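Local coordinates for protein translocated intimin receptor Tir (PDB 2ZQK) that serves as the host-membrane receptor for bacterial intimin, anchoring the bacterium to the cell while its intracellular regions trigger actin pedestal formation, at residues T10-R13 with D14-K18. Residues are numbered along the deposited sequence; the frame is centred on the assembly and turned at random.
Sequences TATR and DQLTK
Four successive i-to-i+4 backbone bonds tie T10, A11, T12 and R13 to D14, Q15, L16 and T17 in one unbroken alpha-helical run, the straightest being L16 N to T12 O (2.8 Å, 173° at the hydrogen). The carbonyl of R13 is gripped twice by one residue: T17 N reaches R13 O at 2.9 Å, and T17 OG1 donates to the same R13 O at 2.7 Å from the other face of the carbonyl plane. T17 can do this because its hydroxyl stands beside its own backbone N (chi1 -64°), folded back toward the preceding turn. The run belongs to helix 7-21 of the intimin-binding domain, in which this helix packs against the longer helix 45-67, the two being joined through a beta-hairpin (27-31 with 37-40). T12 and L16 lie side by side, with T12 CG2 3.3 Å from L16 CD1. Against helix 45-67, L16 touches I51 and Q54, T12 rests on A58 and R13 on A55, while T12 OG1 is hydrogen-bonded to the carbonyl of T8. Buried D14 sets OD2 4.0 Å from T10 CG2 and packs against D14 of the second subunit, another copy of the protein, whose K18 NZ makes a long, weak ion pair with D14 OD1.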
ATOM      1  N   THR B  10       5.173  13.354  36.516  1.00 72.23           N
ATOM      2  CA  THR B  10       4.156  12.662  35.732  1.00 71.73           C
ATOM      3  C   THR B  10       3.855  13.375  34.410  1.00 72.10           C
ATOM      4  O   THR B  10       3.862  12.745  33.357  1.00 73.98           O
ATOM      5  CB  THR B  10       2.853  12.489  36.553  1.00 60.91           C
ATOM      6  OG1 THR B  10       3.121  11.651  37.684  1.00 60.83           O
ATOM      7  CG2 THR B  10       1.761  11.839  35.713  1.00 53.68           C
ATOM      8  N   ALA B  11       3.599  14.677  34.458  1.00 65.94           N
ATOM      9  CA  ALA B  11       3.310  15.425  33.238  1.00 66.39           C
ATOM     10  C   ALA B  11       4.457  15.223  32.271  1.00 66.25           C
ATOM     11  O   ALA B  11       4.239  14.871  31.112  1.00 68.09           O
ATOM     12  CB  ALA B  11       3.148  16.904  33.539  1.00 63.73           C
ATOM     13  N   THR B  12       5.678  15.452  32.754  1.00 63.82           N
ATOM     14  CA  THR B  12       6.873  15.280  31.939  1.00 65.54           C
ATOM     15  C   THR B  12       6.887  13.884  31.316  1.00 65.24           C
ATOM     16  O   THR B  12       6.975  13.744  30.090  1.00 66.69           O
ATOM     17  CB  THR B  12       8.149  15.466  32.775  1.00 69.08           C
ATOM     18  OG1 THR B  12       8.243  16.827  33.203  1.00 72.77           O
ATOM     19  CG2 THR B  12       9.382  15.127  31.957  1.00 68.36           C
ATOM     20  N   ARG B  13       6.795  12.854  32.155  1.00 56.99           N
ATOM     21  CA  ARG B  13       6.781  11.476  31.668  1.00 57.24           C
ATOM     22  C   ARG B  13       5.800  11.279  30.514  1.00 58.01           C
ATOM     23  O   ARG B  13       6.127  10.623  29.526  1.00 56.93           O
ATOM     24  CB  ARG B  13       6.413  10.526  32.795  1.00 55.42           C
ATOM     25  CG  ARG B  13       6.042   9.132  32.329  1.00 57.93           C
ATOM     26  CD  ARG B  13       7.011   8.125  32.896  1.00 58.84           C
ATOM     27  NE  ARG B  13       7.330   8.456  34.279  1.00 54.71           N
ATOM     28  CZ  ARG B  13       6.441   8.471  35.266  1.00 60.38           C
ATOM     29  NH1 ARG B  13       5.174   8.160  35.026  1.00 65.80           N
ATOM     30  NH2 ARG B  13       6.816   8.824  36.487  1.00 61.58           N
ATOM     31  N   ASP B  14       4.595  11.835  30.650  1.00 60.12           N
ATOM     32  CA  ASP B  14       3.581  11.721  29.603  1.00 60.62           C
ATOM     33  C   ASP B  14       4.081  12.369  28.334  1.00 59.21           C
ATOM     34  O   ASP B  14       4.033  11.779  27.264  1.00 59.58           O
ATOM     35  CB  ASP B  14       2.270  12.414  29.995  1.00 82.93           C
ATOM     36  CG  ASP B  14       1.474  11.644  31.039  1.00 88.27           C
ATOM     37  OD1 ASP B  14       1.510  10.391  31.038  1.00 88.34           O
ATOM     38  OD2 ASP B  14       0.788  12.308  31.851  1.00 90.86           O
ATOM     39  N   GLN B  15       4.564  13.592  28.469  1.00 57.33           N
ATOM     40  CA  GLN B  15       5.064  14.349  27.339  1.00 57.84           C
ATOM     41  C   GLN B  15       6.213  13.657  26.613  1.00 58.86           C
ATOM     42  O   GLN B  15       6.185  13.509  25.388  1.00 59.55           O
ATOM     43  CB  GLN B  15       5.512  15.715  27.808  1.00 59.37           C
ATOM     44  CG  GLN B  15       6.014  16.594  26.710  1.00 63.11           C
ATOM     45  CD  GLN B  15       6.977  17.622  27.237  1.00 66.08           C
ATOM     46  OE1 GLN B  15       6.641  18.403  28.137  1.00 64.84           O
ATOM     47  NE2 GLN B  15       8.194  17.626  26.696  1.00 65.85           N
ATOM     48  N   LEU B  16       7.226  13.236  27.361  1.00 68.47           N
ATOM     49  CA  LEU B  16       8.364  12.558  26.751  1.00 65.43           C
ATOM     50  C   LEU B  16       7.956  11.235  26.120  1.00 65.91           C
ATOM     51  O   LEU B  16       8.465  10.864  25.058  1.00 68.27           O
ATOM     52  CB  LEU B  16       9.463  12.332  27.782  1.00 55.56           C
ATOM     53  CG  LEU B  16      10.184  13.623  28.200  1.00 54.88           C
ATOM     54  CD1 LEU B  16      10.856  13.424  29.550  1.00 57.57           C
ATOM     55  CD2 LEU B  16      11.203  14.025  27.134  1.00 46.27           C
ATOM     56  N   THR B  17       7.034  10.521  26.758  1.00 51.67           N
ATOM     57  CA  THR B  17       6.585   9.253  26.205  1.00 49.57           C
ATOM     58  C   THR B  17       5.880   9.530  24.900  1.00 46.59           C
ATOM     59  O   THR B  17       6.223   8.929  23.870  1.00 41.20           O
ATOM     60  CB  THR B  17       5.614   8.526  27.134  1.00 61.51           C
ATOM     61  OG1 THR B  17       6.293   8.174  28.349  1.00 68.18           O
ATOM     62  CG2 THR B  17       5.084   7.260  26.460  1.00 56.59           C
ATOM     63  N   LYS B  18       4.904  10.447  24.947  1.00 49.43           N
ATOM     64  CA  LYS B  18       4.139  10.828  23.759  1.00 46.83           C
ATOM     65  C   LYS B  18       5.073  11.223  22.625  1.00 47.18           C
ATOM     66  O   LYS B  18       4.942  10.731  21.499  1.00 47.53           O
ATOM     67  CB  LYS B  18       3.216  12.009  24.039  1.00 44.71           C
ATOM     68  CG  LYS B  18       2.425  12.469  22.790  1.00 52.73           C
ATOM     69  CD  LYS B  18       2.198  13.965  22.784  1.00 53.80           C
ATOM     70  CE  LYS B  18       3.526  14.691  22.753  1.00 60.13           C
ATOM     71  NZ  LYS B  18       3.418  16.161  22.978  1.00 66.29           N
TER